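Local coordinates for protein exotoxin (Staphylococcus aureus subsp. aureus, PDB 3URY) that is a superantigen-like exotoxin of unassigned precise function, probably secreted and acting on host immune components as its relatives do, at residues G99-K104 and H113-F118; S89-V94 and T121-S126. One frame throughout, in Å; residues are numbered along the deposited sequence.

Overall arrangement
The chain forms two domains. An OB-fold, with strand 81-88 in its sheet, comes first, and a beta-grasp domain follows. Contact 2 (89-94 with 121-126) lies at their junction: the linker after strand 81-88 meets the turn after strand 111-120. Contact 1 (99-104 with 113-118) lies farther into the beta-grasp domain, where strands 96-105 and 111-120 pair as a hairpin. The centres of the two contacts are about 23 Å apart. Along the chain the order is 89-94, 99-104, 113-118, 121-126, so the whole hairpin is enclosed between the halves of contact 2. Contact 1 builds the sheet edge; contact 2 joins the hairpin's base to the OB-fold side.

Contact 1: G99-K104 and H113-F118; sequences GVRITK and HDVSEF
Val-100 N donates to Ser-116 O at 2.7 Å, the shortest hydrogen bond between the two strands. The return bond runs from Ser-116 N to Val-100 O. Ile-102 and Asp-114 form the next hydrogen-bonded pair, with Ile-102 N to Asp-114 O at 2.9 Å and an N-H...O angle of 169°. Asp-114 N donates back to Ile-102 O. Between the two pairs, Val-115 faces Arg-101 as a non-hydrogen-bonded pair. CA of Val-115 brings its hydrogen to Val-100 O, which thus receives a C-H contact besides its N-H bond.

The side chains alternate between two faces. On one, Ser-116 OG lies 3.4 Å from Val-100 CB, and its polar partner is Gln-137 of helix 127-142. Val-100 CG2 also touches Phe-118 CB at 3.9 Å. Ile-102 and Asp-114 lie side by side through their CB atoms. With CG of Asp-114 opposite its own N (chi1 -167°), the carboxylate lies beside the carbonyl carbon, close to the next N-H. Its OD1 takes that N-H, of Val-115, at 2.7 Å from above the carboxylate plane, while OD2 bonds to Asn-142. Leu-138 covers Ile-102, and Phe-118 packs on Leu-130 and Leu-134.

On the other face, Val-115 CG2 sits 4.0 Å from Arg-101 NE, over one face of the guanidinium and toward its rim. Farther along, Thr-103 OG1 approaches His-113 CD2 at 3.5 Å.

The chemistry is that of an amphipathic hairpin at the edge of the beta-grasp sheet. Ile-102, Phe-118 and the polar ends of Asp-114 and Ser-116 meet helix 127-142, while Arg-101, Val-115 and His-113 remain exposed on the opposite face.

Contact 2: S89-V94 and T121-S126; sequences SNSKKV and TKEQIS
Hydrogen bonds between Asn-90 and the 121-123 backbone form the first group. The side-chain amide of Asn-90 works at both ends. Its ND2 donates to Thr-121 O at 3.0 Å, with the acceptor in the amide plane and the donor in the carbonyl plane. Its OD1 accepts Glu-123 N at 2.9 Å, from above the plane of its own C=O. These two bonds fix the rotation of the amide. Water 2 accepts from Lys-122 NZ and Gln-124 N; it also lies very close to Asn-90 OD1, and a bond there is doubtful. Lys-122 NZ turns back to donate to Gln-124 O at 3.0 Å.

The carboxylate of Glu-123 reaches the linker from the turn 121-123. Glu-123 OE1 accepts Ser-91 N at 2.6 Å, from above the carboxylate plane. Water 1 links the same oxygen to Ser-89 O. The Glu-123 chain is extended beyond CG (chi2 -173°), which carries the carboxylate across to the linker.

One charge pair is long. Lys-92 NZ forms a salt bridge to Glu-123 OE2 at 3.9 Å, the two side chains crossing at about a right angle. Lys-122 NZ forms a salt bridge with Asp-66 of the OB-fold domain.

Apolar contact comes from Val-94. Its CG2 meets Glu-123 CG at 3.8 Å, and its CG1 rests on the Thr-121 to Lys-122 peptide.

Asn-90 and Glu-123 thus tie the two segments by side-chain to backbone bonds, without strand pairing. The arrangement belongs to the domain junction of the two-domain superantigen-like fold, where the link from the OB-fold meets the turn leading to beta-grasp helix 127-142.

Contact 1: G99-K104 and H113-F118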
ATOM      1  N   GLY A  99      -3.196  -1.916  16.880  1.00 51.62           N
ATOM      2  CA  GLY A  99      -1.929  -1.893  17.601  1.00 49.84           C
ATOM      3  C   GLY A  99      -0.845  -2.529  16.745  1.00 49.82           C
ATOM      4  O   GLY A  99      -1.119  -3.505  16.045  1.00 44.45           O
ATOM      5  N   VAL A 100       0.360  -1.946  16.743  1.00 46.78           N
ATOM      6  CA  VAL A 100       1.433  -2.498  15.981  1.00 44.72           C
ATOM      7  C   VAL A 100       2.559  -2.908  16.931  1.00 50.18           C
ATOM      8  O   VAL A 100       2.945  -2.090  17.774  1.00 44.98           O
ATOM      9  CB  VAL A 100       2.029  -1.440  15.037  1.00 46.06           C
ATOM     10  CG1 VAL A 100       3.172  -2.053  14.235  1.00 38.06           C
ATOM     11  CG2 VAL A 100       0.941  -0.889  14.125  1.00 46.13           C
ATOM     12  N   ARG A 101       3.071  -4.154  16.780  1.00 46.32           N
ATOM     13  CA  ARG A 101       4.226  -4.672  17.554  1.00 48.89           C
ATOM     14  C   ARG A 101       5.411  -4.942  16.621  1.00 43.85           C
ATOM     15  O   ARG A 101       5.290  -5.685  15.666  1.00 43.59           O
ATOM     16  CB  ARG A 101       3.877  -5.990  18.271  1.00 51.27           C
ATOM     17  CG  ARG A 101       2.904  -5.791  19.399  1.00 63.68           C
ATOM     18  CD  ARG A 101       3.612  -5.347  20.665  1.00 76.55           C
ATOM     19  NE  ARG A 101       2.650  -4.971  21.701  1.00 89.39           N
ATOM     20  CZ  ARG A 101       2.941  -4.761  22.985  1.00100.77           C
ATOM     21  NH1 ARG A 101       1.975  -4.406  23.829  1.00115.02           N
ATOM     22  NH2 ARG A 101       4.176  -4.924  23.445  1.00105.72           N
ATOM     23  N   ILE A 102       6.556  -4.364  16.938  1.00 45.05           N
ATOM     24  CA  ILE A 102       7.761  -4.525  16.138  1.00 44.61           C
ATOM     25  C   ILE A 102       8.844  -5.197  16.913  1.00 43.28           C
ATOM     26  O   ILE A 102       9.098  -4.843  18.060  1.00 44.42           O
ATOM     27  CB  ILE A 102       8.412  -3.174  15.754  1.00 42.67           C
ATOM     28  CG1 ILE A 102       7.384  -2.187  15.283  1.00 46.79           C
ATOM     29  CG2 ILE A 102       9.491  -3.386  14.693  1.00 42.93           C
ATOM     30  CD1 ILE A 102       6.531  -2.777  14.229  1.00 49.89           C
ATOM     31  N   THR A 103       9.473  -6.162  16.276  1.00 43.90           N
ATOM     32  CA  THR A 103      10.623  -6.840  16.827  1.00 46.90           C
ATOM     33  C   THR A 103      11.647  -6.760  15.730  1.00 45.44           C
ATOM     34  O   THR A 103      11.329  -7.044  14.597  1.00 44.46           O
ATOM     35  CB  THR A 103      10.422  -8.329  17.077  1.00 47.79           C
ATOM     36  OG1 THR A 103       9.513  -8.544  18.176  1.00 51.03           O
ATOM     37  CG2 THR A 103      11.788  -8.919  17.481  1.00 54.61           C
ATOM     38  N   LYS A 104      12.858  -6.342  16.077  1.00 47.58           N
ATOM     39  CA  LYS A 104      13.964  -6.220  15.142  1.00 46.16           C
ATOM     40  C   LYS A 104      15.244  -6.899  15.629  1.00 51.76           C
ATOM     41  O   LYS A 104      15.612  -6.757  16.795  1.00 55.07           O
ATOM     42  CB  LYS A 104      14.275  -4.748  14.846  1.00 46.44           C
ATOM     43  CG  LYS A 104      15.519  -4.655  13.975  1.00 49.02           C
ATOM     44  CD  LYS A 104      15.814  -3.347  13.261  1.00 50.95           C
ATOM     45  CE  LYS A 104      16.381  -2.201  14.067  1.00 54.54           C
ATOM     46  NZ  LYS A 104      17.098  -1.366  13.038  1.00 58.71           N
ATOM     47  N   HIS A 113      12.662  -3.773  20.331  1.00 52.02           N
ATOM     48  CA  HIS A 113      11.212  -3.894  20.316  1.00 55.03           C
ATOM     49  C   HIS A 113      10.654  -2.507  20.246  1.00 57.87           C
ATOM     50  O   HIS A 113      11.300  -1.554  20.701  1.00 56.43           O
ATOM     51  CB  HIS A 113      10.687  -4.607  21.549  1.00 58.98           C
ATOM     52  CG  HIS A 113      11.214  -6.008  21.706  1.00 61.49           C
ATOM     53  ND1 HIS A 113      12.307  -6.294  22.451  1.00 65.60           N
ATOM     54  CD2 HIS A 113      10.776  -7.223  21.157  1.00 57.87           C
ATOM     55  CE1 HIS A 113      12.530  -7.632  22.409  1.00 63.19           C
ATOM     56  NE2 HIS A 113      11.594  -8.191  21.614  1.00 60.56           N
ATOM     57  N   ASP A 114       9.467  -2.373  19.655  1.00 54.39           N
ATOM     58  CA  ASP A 114       8.826  -1.086  19.524  1.00 52.07           C
ATOM     59  C   ASP A 114       7.309  -1.327  19.355  1.00 54.02           C
ATOM     60  O   ASP A 114       6.848  -2.449  19.126  1.00 48.02           O
ATOM     61  CB  ASP A 114       9.432  -0.363  18.319  1.00 50.62           C
ATOM     62  CG  ASP A 114       9.076   1.083  18.248  1.00 56.58           C
ATOM     63  OD1 ASP A 114       8.478   1.607  19.208  1.00 67.16           O
ATOM     64  OD2 ASP A 114       9.418   1.734  17.217  1.00 62.22           O
ATOM     65  N   VAL A 115       6.547  -0.254  19.473  1.00 52.78           N
ATOM     66  CA  VAL A 115       5.114  -0.333  19.354  1.00 53.89           C
ATOM     67  C   VAL A 115       4.590   0.982  18.755  1.00 55.28           C
ATOM     68  O   VAL A 115       5.217   2.042  18.883  1.00 54.15           O
ATOM     69  CB  VAL A 115       4.446  -0.520  20.743  1.00 56.97           C
ATOM     70  CG1 VAL A 115       4.255   0.816  21.467  1.00 58.57           C
ATOM     71  CG2 VAL A 115       3.090  -1.164  20.577  1.00 62.21           C
ATOM     72  N   SER A 116       3.473   0.891  18.055  1.00 51.14           N
ATOM     73  CA  SER A 116       2.789   2.076  17.607  1.00 51.95           C
ATOM     74  C   SER A 116       1.363   1.658  17.388  1.00 53.99           C
ATOM     75  O   SER A 116       0.980   0.522  17.649  1.00 52.06           O
ATOM     76  CB  SER A 116       3.380   2.642  16.322  1.00 52.48           C
ATOM     77  OG  SER A 116       3.204   1.717  15.287  1.00 50.92           O
ATOM     78  N   GLU A 117       0.549   2.611  16.983  1.00 58.63           N
ATOM     79  CA  GLU A 117      -0.808   2.312  16.629  1.00 58.69           C
ATOM     80  C   GLU A 117      -1.082   2.998  15.308  1.00 53.07           C
ATOM     81  O   GLU A 117      -0.743   4.169  15.054  1.00 51.57           O
ATOM     82  CB  GLU A 117      -1.819   2.656  17.698  1.00 69.43           C
ATOM     83  CG  GLU A 117      -1.882   4.107  18.102  1.00 75.64           C
ATOM     84  CD  GLU A 117      -2.925   4.284  19.181  1.00 79.21           C
ATOM     85  OE1 GLU A 117      -4.072   3.843  18.971  1.00 83.44           O
ATOM     86  OE2 GLU A 117      -2.597   4.862  20.227  1.00 81.24           O
ATOM     87  N   PHE A 118      -1.644   2.179  14.473  1.00 42.90           N
ATOM     88  CA  PHE A 118      -1.983   2.490  13.134  1.00 41.97           C
ATOM     89  C   PHE A 118      -3.479   2.908  13.024  1.00 45.38           C
ATOM     90  O   PHE A 118      -4.382   2.106  13.240  1.00 43.70           O
ATOM     91  CB  PHE A 118      -1.686   1.269  12.308  1.00 40.64           C
ATOM     92  CG  PHE A 118      -1.767   1.515  10.856  1.00 44.84           C
ATOM     93  CD1 PHE A 118      -0.646   1.965  10.173  1.00 43.51           C
ATOM     94  CD2 PHE A 118      -2.959   1.336  10.166  1.00 45.69           C
ATOM     95  CE1 PHE A 118      -0.718   2.150   8.809  1.00 38.93           C
ATOM     96  CE2 PHE A 118      -3.055   1.619   8.803  1.00 40.87           C
ATOM     97  CZ  PHE A 118      -1.922   2.004   8.135  1.00 38.78           C
TER

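Contact 2: S89-V94 and T121-S126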
ATOM      1  N   SER A  89     -15.174   4.263  -1.539  1.00 39.34           N
ATOM      2  CA  SER A  89     -15.209   5.340  -0.555  1.00 40.93           C
ATOM      3  C   SER A  89     -16.056   4.872   0.633  1.00 40.79           C
ATOM      4  O   SER A  89     -16.840   3.926   0.508  1.00 41.85           O
ATOM      5  CB  SER A  89     -15.820   6.616  -1.185  1.00 40.08           C
ATOM      6  OG  SER A  89     -15.117   6.973  -2.356  1.00 41.07           O
ATOM      7  N   ASN A  90     -15.897   5.551   1.769  1.00 42.03           N
ATOM      8  CA  ASN A  90     -16.642   5.219   2.985  1.00 45.44           C
ATOM      9  C   ASN A  90     -18.140   5.374   2.832  1.00 45.08           C
ATOM     10  O   ASN A  90     -18.586   6.214   2.081  1.00 43.36           O
ATOM     11  CB  ASN A  90     -16.196   6.134   4.127  1.00 47.60           C
ATOM     12  CG  ASN A  90     -14.795   5.811   4.677  1.00 46.26           C
ATOM     13  OD1 ASN A  90     -14.104   4.898   4.249  1.00 44.67           O
ATOM     14  ND2 ASN A  90     -14.392   6.593   5.644  1.00 43.15           N
ATOM     15  N   SER A  91     -18.890   4.527   3.531  1.00 48.07           N
ATOM     16  CA  SER A  91     -20.352   4.541   3.623  1.00 53.63           C
ATOM     17  C   SER A  91     -20.756   5.369   4.810  1.00 57.82           C
ATOM     18  O   SER A  91     -21.881   5.787   4.942  1.00 56.24           O
ATOM     19  CB  SER A  91     -20.849   3.156   3.975  1.00 57.24           C
ATOM     20  OG  SER A  91     -20.920   2.329   2.869  1.00 62.06           O
ATOM     21  N   LYS A  92     -19.810   5.518   5.709  1.00 53.04           N
ATOM     22  CA  LYS A  92     -20.009   6.165   6.987  1.00 56.76           C
ATOM     23  C   LYS A  92     -18.684   6.484   7.694  1.00 53.10           C
ATOM     24  O   LYS A  92     -17.594   6.138   7.210  1.00 48.43           O
ATOM     25  CB  LYS A  92     -20.789   5.192   7.870  1.00 59.53           C
ATOM     26  CG  LYS A  92     -20.141   3.821   8.000  1.00 60.65           C
ATOM     27  CD  LYS A  92     -20.874   3.004   9.069  1.00 74.09           C
ATOM     28  CE  LYS A  92     -20.323   1.606   9.174  1.00 73.16           C
ATOM     29  NZ  LYS A  92     -18.851   1.726   9.311  1.00 71.64           N
ATOM     30  N   LYS A  93     -18.805   7.135   8.848  1.00 54.29           N
ATOM     31  CA  LYS A  93     -17.653   7.498   9.646  1.00 54.84           C
ATOM     32  C   LYS A  93     -16.914   6.263  10.097  1.00 54.81           C
ATOM     33  O   LYS A  93     -17.535   5.271  10.457  1.00 54.59           O
ATOM     34  CB  LYS A  93     -18.096   8.266  10.879  1.00 56.03           C
ATOM     35  CG  LYS A  93     -18.775   9.573  10.539  1.00 57.06           C
ATOM     36  CD  LYS A  93     -19.358  10.245  11.752  1.00 62.65           C
ATOM     37  CE  LYS A  93     -19.976  11.553  11.345  1.00 64.69           C
ATOM     38  NZ  LYS A  93     -20.553  12.228  12.490  1.00 66.91           N
ATOM     39  N   VAL A  94     -15.584   6.329  10.062  1.00 51.59           N
ATOM     40  CA  VAL A  94     -14.741   5.254  10.518  1.00 51.15           C
ATOM     41  C   VAL A  94     -13.631   5.880  11.338  1.00 52.59           C
ATOM     42  O   VAL A  94     -12.956   6.812  10.917  1.00 48.42           O
ATOM     43  CB  VAL A  94     -14.131   4.456   9.373  1.00 45.45           C
ATOM     44  CG1 VAL A  94     -13.099   3.474   9.896  1.00 46.22           C
ATOM     45  CG2 VAL A  94     -15.197   3.766   8.555  1.00 45.08           C
ATOM     46  N   THR A 121      -9.053   5.134   9.070  1.00 42.59           N
ATOM     47  CA  THR A 121     -10.191   6.018   8.848  1.00 43.74           C
ATOM     48  C   THR A 121     -10.984   5.647   7.614  1.00 44.21           C
ATOM     49  O   THR A 121     -11.895   6.402   7.232  1.00 42.21           O
ATOM     50  CB  THR A 121      -9.786   7.507   8.744  1.00 44.99           C
ATOM     51  OG1 THR A 121      -8.779   7.647   7.750  1.00 43.48           O
ATOM     52  CG2 THR A 121      -9.270   8.036  10.074  1.00 46.43           C
ATOM     53  N   LYS A 122     -10.702   4.456   7.052  1.00 44.01           N
ATOM     54  CA  LYS A 122     -11.356   3.956   5.849  1.00 41.34           C
ATOM     55  C   LYS A 122     -12.024   2.586   6.027  1.00 41.41           C
ATOM     56  O   LYS A 122     -11.439   1.671   6.594  1.00 41.70           O
ATOM     57  CB  LYS A 122     -10.331   3.872   4.714  1.00 40.61           C
ATOM     58  CG  LYS A 122     -10.115   5.266   4.067  1.00 44.19           C
ATOM     59  CD  LYS A 122      -9.184   5.296   2.866  1.00 41.84           C
ATOM     60  CE  LYS A 122      -9.430   4.220   1.813  1.00 37.90           C
ATOM     61  NZ  LYS A 122     -10.799   4.133   1.262  1.00 33.44           N
ATOM     62  N   GLU A 123     -13.262   2.475   5.589  1.00 41.73           N
ATOM     63  CA  GLU A 123     -14.001   1.196   5.632  1.00 43.64           C
ATOM     64  C   GLU A 123     -13.309   0.121   4.837  1.00 40.70           C
ATOM     65  O   GLU A 123     -13.303  -1.044   5.185  1.00 43.24           O
ATOM     66  CB  GLU A 123     -15.361   1.342   4.980  1.00 49.37           C
ATOM     67  CG  GLU A 123     -16.526   1.459   5.895  1.00 54.91           C
ATOM     68  CD  GLU A 123     -17.834   1.421   5.134  1.00 53.83           C
ATOM     69  OE1 GLU A 123     -17.966   2.149   4.147  1.00 51.27           O
ATOM     70  OE2 GLU A 123     -18.710   0.636   5.524  1.00 60.52           O
ATOM     71  N   GLN A 124     -12.793   0.504   3.684  1.00 41.40           N
ATOM     72  CA  GLN A 124     -12.097  -0.453   2.824  1.00 39.63           C
ATOM     73  C   GLN A 124     -10.727   0.126   2.553  1.00 41.20           C
ATOM     74  O   GLN A 124     -10.656   1.301   2.184  1.00 34.56           O
ATOM     75  CB  GLN A 124     -12.848  -0.633   1.541  1.00 40.84           C
ATOM     76  CG  GLN A 124     -12.371  -1.825   0.701  1.00 42.99           C
ATOM     77  CD  GLN A 124     -13.221  -2.016  -0.521  1.00 41.26           C
ATOM     78  OE1 GLN A 124     -13.145  -1.220  -1.446  1.00 43.87           O
ATOM     79  NE2 GLN A 124     -13.964  -3.127  -0.570  1.00 42.60           N
ATOM     80  N   ILE A 125      -9.688  -0.677   2.815  1.00 36.41           N
ATOM     81  CA  ILE A 125      -8.287  -0.286   2.653  1.00 33.99           C
ATOM     82  C   ILE A 125      -7.529  -1.276   1.773  1.00 34.32           C
ATOM     83  O   ILE A 125      -7.812  -2.466   1.789  1.00 34.84           O
ATOM     84  CB  ILE A 125      -7.477  -0.112   3.973  1.00 44.91           C
ATOM     85  CG1 ILE A 125      -8.050   0.941   4.879  1.00 54.57           C
ATOM     86  CG2 ILE A 125      -6.091   0.520   3.749  1.00 36.60           C
ATOM     87  CD1 ILE A 125      -6.930   1.566   5.726  1.00 66.14           C
ATOM     88  N   SER A 126      -6.691  -0.757   0.904  1.00 32.64           N
ATOM     89  CA  SER A 126      -5.871  -1.579   0.034  1.00 32.97           C
ATOM     90  C   SER A 126      -4.624  -2.158   0.735  1.00 33.81           C
ATOM     91  O   SER A 126      -4.046  -1.530   1.650  1.00 39.94           O
ATOM     92  CB  SER A 126      -5.409  -0.818  -1.193  1.00 31.51           C
ATOM     93  OG  SER A 126      -4.528   0.314  -0.924  1.00 33.68           O
TER
HETATM   94  O   HOH W   1     -16.639   1.291   1.629  1.00 52.30           O
HETATM   95  O   HOH W   2     -13.233   3.344   2.496  1.00 39.22           O